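Local coordinates for protein Crov588 (Cafeteriavirus, PDB 6NYR) that is of unknown function but folds into a circular leucine-rich-repeat solenoid built from tandem FNIP repeats, a shape that may serve to bind other molecules, at residues 122-133 with 143-154. Residues are numbered along the deposited sequence; the frame is centred on the assembly and turned at random.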
loop_
_atom_site.group_PDB
_atom_site.type_symbol
_atom_site.label_atom_id
_atom_site.label_comp_id
_atom_site.label_asym_id
_atom_site.label_seq_id
_atom_site.Cartn_x
_atom_site.Cartn_y
_atom_site.Cartn_z
ATOM N N THR A 122 -17.440 -25.816 7.337
ATOM C CA THR A 122 -18.093 -24.520 7.443
ATOM C C THR A 122 -17.779 -23.580 6.287
ATOM O O THR A 122 -18.585 -22.694 5.994
ATOM C CB THR A 122 -17.688 -23.819 8.750
ATOM O OG1 THR A 122 -16.263 -23.871 8.904
ATOM C CG2 THR A 122 -18.346 -24.480 9.949
ATOM N N HIS A 123 -16.634 -23.749 5.627
ATOM C CA HIS A 123 -16.194 -22.860 4.562
ATOM C C HIS A 123 -15.840 -23.694 3.345
ATOM O O HIS A 123 -14.909 -24.504 3.398
ATOM C CB HIS A 123 -14.990 -22.018 5.011
ATOM C CG HIS A 123 -15.329 -20.960 6.016
ATOM N ND1 HIS A 123 -15.858 -21.247 7.256
ATOM C CD2 HIS A 123 -15.202 -19.611 5.966
ATOM C CE1 HIS A 123 -16.049 -20.123 7.924
ATOM N NE2 HIS A 123 -15.657 -19.116 7.163
ATOM N N LEU A 124 -16.589 -23.508 2.261
ATOM C CA LEU A 124 -16.365 -24.227 1.013
ATOM C C LEU A 124 -16.182 -23.237 -0.127
ATOM O O LEU A 124 -16.979 -22.305 -0.280
ATOM C CB LEU A 124 -17.526 -25.175 0.704
ATOM C CG LEU A 124 -17.444 -25.892 -0.645
ATOM C CD1 LEU A 124 -16.155 -26.689 -0.751
ATOM C CD2 LEU A 124 -18.656 -26.794 -0.854
ATOM N N THR A 125 -15.133 -23.438 -0.917
ATOM C CA THR A 125 -14.870 -22.650 -2.112
ATOM C C THR A 125 -14.589 -23.601 -3.265
ATOM O O THR A 125 -13.700 -24.453 -3.165
ATOM C CB THR A 125 -13.685 -21.698 -1.903
ATOM O OG1 THR A 125 -14.024 -20.728 -0.901
ATOM C CG2 THR A 125 -13.327 -20.991 -3.204
ATOM N N PHE A 126 -15.346 -23.459 -4.351
ATOM C CA PHE A 126 -15.161 -24.316 -5.513
ATOM C C PHE A 126 -14.036 -23.796 -6.405
ATOM O O PHE A 126 -13.744 -22.597 -6.446
ATOM C CB PHE A 126 -16.451 -24.419 -6.332
ATOM C CG PHE A 126 -17.463 -25.376 -5.762
ATOM C CD1 PHE A 126 -17.341 -26.742 -5.967
ATOM C CD2 PHE A 126 -18.539 -24.908 -5.028
ATOM C CE1 PHE A 126 -18.269 -27.621 -5.445
ATOM C CE2 PHE A 126 -19.470 -25.783 -4.501
ATOM C CZ PHE A 126 -19.335 -27.141 -4.710
ATOM N N GLY A 127 -13.408 -24.722 -7.122
ATOM C CA GLY A 127 -12.353 -24.374 -8.052
ATOM C C GLY A 127 -12.875 -23.702 -9.306
ATOM O O GLY A 127 -14.076 -23.625 -9.566
ATOM N N GLU A 128 -11.926 -23.209 -10.105
ATOM C CA GLU A 128 -12.273 -22.441 -11.295
ATOM C C GLU A 128 -13.202 -23.222 -12.217
ATOM O O GLU A 128 -14.223 -22.702 -12.675
ATOM C CB GLU A 128 -10.997 -22.041 -12.042
ATOM C CG GLU A 128 -11.216 -21.033 -13.164
ATOM C CD GLU A 128 -9.945 -20.723 -13.945
ATOM O OE1 GLU A 128 -8.932 -20.341 -13.321
ATOM O OE2 GLU A 128 -9.966 -20.865 -15.188
ATOM N N GLU A 129 -12.866 -24.479 -12.498
ATOM C CA GLU A 129 -13.539 -25.214 -13.561
ATOM C C GLU A 129 -14.781 -25.962 -13.101
ATOM O O GLU A 129 -15.518 -26.478 -13.952
ATOM C CB GLU A 129 -12.564 -26.200 -14.219
ATOM C CG GLU A 129 -11.336 -25.537 -14.832
ATOM C CD GLU A 129 -11.696 -24.526 -15.909
ATOM O OE1 GLU A 129 -12.603 -24.822 -16.721
ATOM O OE2 GLU A 129 -11.088 -23.435 -15.937
ATOM N N PHE A 130 -15.054 -26.019 -11.799
ATOM C CA PHE A 130 -16.219 -26.758 -11.337
ATOM C C PHE A 130 -17.493 -26.159 -11.916
ATOM O O PHE A 130 -17.737 -24.954 -11.805
ATOM C CB PHE A 130 -16.301 -26.759 -9.815
ATOM C CG PHE A 130 -17.532 -27.440 -9.285
ATOM C CD1 PHE A 130 -17.551 -28.811 -9.101
ATOM C CD2 PHE A 130 -18.671 -26.714 -8.979
ATOM C CE1 PHE A 130 -18.679 -29.446 -8.618
ATOM C CE2 PHE A 130 -19.804 -27.343 -8.496
ATOM C CZ PHE A 130 -19.809 -28.711 -8.313
ATOM N N ASN A 131 -18.322 -27.016 -12.507
ATOM C CA ASN A 131 -19.582 -26.594 -13.100
ATOM C C ASN A 131 -20.509 -27.799 -13.205
ATOM O O ASN A 131 -20.950 -28.158 -14.302
ATOM C CB ASN A 131 -19.356 -25.970 -14.476
ATOM C CG ASN A 131 -20.625 -25.371 -15.047
ATOM O OD1 ASN A 131 -21.572 -25.088 -14.313
ATOM N ND2 ASN A 131 -20.661 -25.197 -16.358
ATOM N N GLN A 132 -20.789 -28.433 -12.067
ATOM C CA GLN A 132 -21.651 -29.602 -11.993
ATOM C C GLN A 132 -22.836 -29.315 -11.077
ATOM O O GLN A 132 -22.777 -28.451 -10.194
ATOM C CB GLN A 132 -20.886 -30.829 -11.479
ATOM C CG GLN A 132 -19.744 -31.257 -12.373
ATOM C CD GLN A 132 -20.208 -31.626 -13.768
ATOM O OE1 GLN A 132 -21.270 -32.235 -13.945
ATOM N NE2 GLN A 132 -19.423 -31.249 -14.768
ATOM N N LYS A 133 -23.909 -30.071 -11.281
ATOM C CA LYS A 133 -25.145 -29.829 -10.550
ATOM C C LYS A 133 -24.991 -30.202 -9.081
ATOM O O LYS A 133 -24.197 -31.073 -8.713
ATOM C CB LYS A 133 -26.294 -30.611 -11.187
ATOM C CG LYS A 133 -26.416 -30.341 -12.683
ATOM C CD LYS A 133 -27.642 -30.980 -13.318
ATOM C CE LYS A 133 -27.876 -30.415 -14.722
ATOM N NZ LYS A 133 -26.627 -30.363 -15.545
ATOM N N LEU A 143 -22.758 -25.556 6.788
ATOM C CA LEU A 143 -21.968 -24.628 5.992
ATOM C C LEU A 143 -22.400 -23.191 6.266
ATOM O O LEU A 143 -23.594 -22.884 6.338
ATOM C CB LEU A 143 -22.138 -24.922 4.504
ATOM C CG LEU A 143 -20.971 -25.389 3.635
ATOM C CD1 LEU A 143 -21.200 -24.828 2.200
ATOM C CD2 LEU A 143 -19.609 -25.002 4.132
ATOM N N THR A 144 -21.417 -22.305 6.410
ATOM C CA THR A 144 -21.664 -20.878 6.584
ATOM C C THR A 144 -21.186 -20.040 5.408
ATOM O O THR A 144 -21.831 -19.049 5.063
ATOM C CB THR A 144 -20.984 -20.368 7.863
ATOM O OG1 THR A 144 -19.583 -20.668 7.813
ATOM C CG2 THR A 144 -21.601 -21.012 9.092
ATOM N N HIS A 145 -20.065 -20.403 4.787
ATOM C CA HIS A 145 -19.477 -19.626 3.705
ATOM C C HIS A 145 -19.359 -20.505 2.468
ATOM O O HIS A 145 -18.722 -21.565 2.514
ATOM C CB HIS A 145 -18.112 -19.067 4.116
ATOM C CG HIS A 145 -18.192 -17.964 5.128
ATOM N ND1 HIS A 145 -18.740 -18.141 6.381
ATOM C CD2 HIS A 145 -17.820 -16.663 5.062
ATOM C CE1 HIS A 145 -18.687 -17.001 7.048
ATOM N NE2 HIS A 145 -18.135 -16.088 6.268
ATOM N N LEU A 146 -19.973 -20.065 1.370
ATOM C CA LEU A 146 -19.925 -20.783 0.105
ATOM C C LEU A 146 -19.556 -19.825 -1.019
ATOM O O LEU A 146 -20.218 -18.803 -1.212
ATOM C CB LEU A 146 -21.267 -21.449 -0.208
ATOM C CG LEU A 146 -21.335 -22.165 -1.559
ATOM C CD1 LEU A 146 -20.371 -23.343 -1.581
ATOM C CD2 LEU A 146 -22.754 -22.602 -1.864
ATOM N N THR A 147 -18.503 -20.167 -1.761
ATOM C CA THR A 147 -18.025 -19.369 -2.884
ATOM C C THR A 147 -17.912 -20.268 -4.106
ATOM O O THR A 147 -17.283 -21.328 -4.040
ATOM C CB THR A 147 -16.663 -18.730 -2.571
ATOM O OG1 THR A 147 -16.779 -17.900 -1.408
ATOM C CG2 THR A 147 -16.164 -17.899 -3.745
ATOM N N PHE A 148 -18.526 -19.855 -5.213
ATOM C CA PHE A 148 -18.408 -20.585 -6.467
ATOM C C PHE A 148 -17.251 -20.030 -7.294
ATOM O O PHE A 148 -16.867 -18.864 -7.162
ATOM C CB PHE A 148 -19.707 -20.511 -7.278
ATOM C CG PHE A 148 -20.802 -21.398 -6.757
ATOM C CD1 PHE A 148 -20.784 -22.762 -7.009
ATOM C CD2 PHE A 148 -21.854 -20.872 -6.022
ATOM C CE1 PHE A 148 -21.789 -23.582 -6.534
ATOM C CE2 PHE A 148 -22.862 -21.693 -5.542
ATOM C CZ PHE A 148 -22.829 -23.046 -5.801
ATOM N N GLY A 149 -16.713 -20.883 -8.168
ATOM C CA GLY A 149 -15.643 -20.505 -9.066
ATOM C C GLY A 149 -16.153 -19.885 -10.353
ATOM O O GLY A 149 -17.341 -19.605 -10.521
ATOM N N GLU A 150 -15.222 -19.693 -11.293
ATOM C CA GLU A 150 -15.541 -18.934 -12.497
ATOM C C GLU A 150 -16.629 -19.608 -13.322
ATOM O O GLU A 150 -17.546 -18.947 -13.819
ATOM C CB GLU A 150 -14.298 -18.761 -13.370
ATOM C CG GLU A 150 -13.246 -17.796 -12.890
ATOM C CD GLU A 150 -12.147 -17.616 -13.931
ATOM O OE1 GLU A 150 -12.310 -18.127 -15.064
ATOM O OE2 GLU A 150 -11.119 -16.976 -13.619
ATOM N N GLU A 151 -16.530 -20.922 -13.496
ATOM C CA GLU A 151 -17.287 -21.615 -14.526
ATOM C C GLU A 151 -18.645 -22.107 -14.054
ATOM O O GLU A 151 -19.450 -22.536 -14.890
ATOM C CB GLU A 151 -16.478 -22.806 -15.056
ATOM C CG GLU A 151 -15.236 -22.415 -15.840
ATOM C CD GLU A 151 -15.546 -21.486 -16.993
ATOM O OE1 GLU A 151 -16.619 -21.649 -17.618
ATOM O OE2 GLU A 151 -14.724 -20.588 -17.272
ATOM N N PHE A 152 -18.925 -22.053 -12.757
ATOM C CA PHE A 152 -20.166 -22.616 -12.261
ATOM C C PHE A 152 -21.363 -21.872 -12.835
ATOM O O PHE A 152 -21.485 -20.650 -12.673
ATOM C CB PHE A 152 -20.218 -22.567 -10.743
ATOM C CG PHE A 152 -21.472 -23.154 -10.178
ATOM C CD1 PHE A 152 -21.633 -24.529 -10.122
ATOM C CD2 PHE A 152 -22.495 -22.344 -9.721
ATOM C CE1 PHE A 152 -22.783 -25.084 -9.609
ATOM C CE2 PHE A 152 -23.654 -22.896 -9.202
ATOM C CZ PHE A 152 -23.795 -24.269 -9.150
ATOM N N ASN A 153 -22.249 -22.606 -13.495
ATOM C CA ASN A 153 -23.490 -22.041 -13.998
ATOM C C ASN A 153 -24.554 -23.139 -14.024
ATOM O O ASN A 153 -25.056 -23.538 -15.074
ATOM C CB ASN A 153 -23.291 -21.414 -15.375
ATOM C CG ASN A 153 -24.506 -20.637 -15.830
ATOM O OD1 ASN A 153 -25.373 -20.297 -15.022
ATOM N ND2 ASN A 153 -24.587 -20.364 -17.123
ATOM N N GLN A 154 -24.914 -23.650 -12.848
ATOM C CA GLN A 154 -25.951 -24.663 -12.716
ATOM C C GLN A 154 -27.064 -24.134 -11.821
ATOM O O GLN A 154 -26.839 -23.274 -10.963
ATOM C CB GLN A 154 -25.394 -25.971 -12.133
ATOM C CG GLN A 154 -24.341 -26.636 -13.004
ATOM C CD GLN A 154 -24.863 -26.983 -14.384
ATOM O OE1 GLN A 154 -26.018 -27.379 -14.546
ATOM N NE2 GLN A 154 -24.019 -26.818 -15.389
HETATM O O HOH W 1 -16.235 -19.490 1.511
#
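The imidazole of His123 lies over one face of the His145 ring in an offset stack, centroids 4.2 Å apart and planes at 10°, with His123 NE2 sitting above the rim of its partner. His145 CB in turn packs against the His123 face as a CH-pi contact, and His145 continues the stack onto His167. Each ring is pinned at its edge: ND1 of His123 donates in plane to Thr122 OG1, itself also hydrogen-bonded to Leu100 O of the preceding coil, and ND1 of His145 does the same to Thr144 OG1. The Thr144 hydroxyl, held between backbone N and carbonyl carbon (chi1 56°), also donates to Thr122 O, which it meets from above the carbonyl plane. Thr144 N and His145 N grip the same oxygen, giving it three donors. Inside the solenoid, Phe126 and Phe148 run nearly parallel but slid apart, Phe126 CD2 touching Phe148 CD1 at 3.7 Å. Phe130 and Phe152 meet only rim to rim; Phe152 carries Phe148 CE1 over one face, Gln154 N over the other, and Gln132 O at its edge.

These are successive coils of a leucine-rich-repeat solenoid, 22 residues apart. Strands 123-125 and 145-147 pair in parallel, His and Thr on one face, while Leu124 and Leu146 enter the core, CD2 of the first against CD1 of the second. Beyond the strands, Glu151 N bonds to Glu128 O, and the carboxylates of Glu128 and Glu150 stack, Glu128 OE2 3.6 Å from Glu150 OE1, which probably disfavours having both ionised. Asn131, its CG anti to the backbone N (chi1 -173°), presents OD1 to Asn153 N at 2.7 Å and to Gln154 NE2 at 3.2 Å, from opposite faces of the amide. Asn109 repeats this one coil earlier, accepting from Asn131 N and Gln132 NE2.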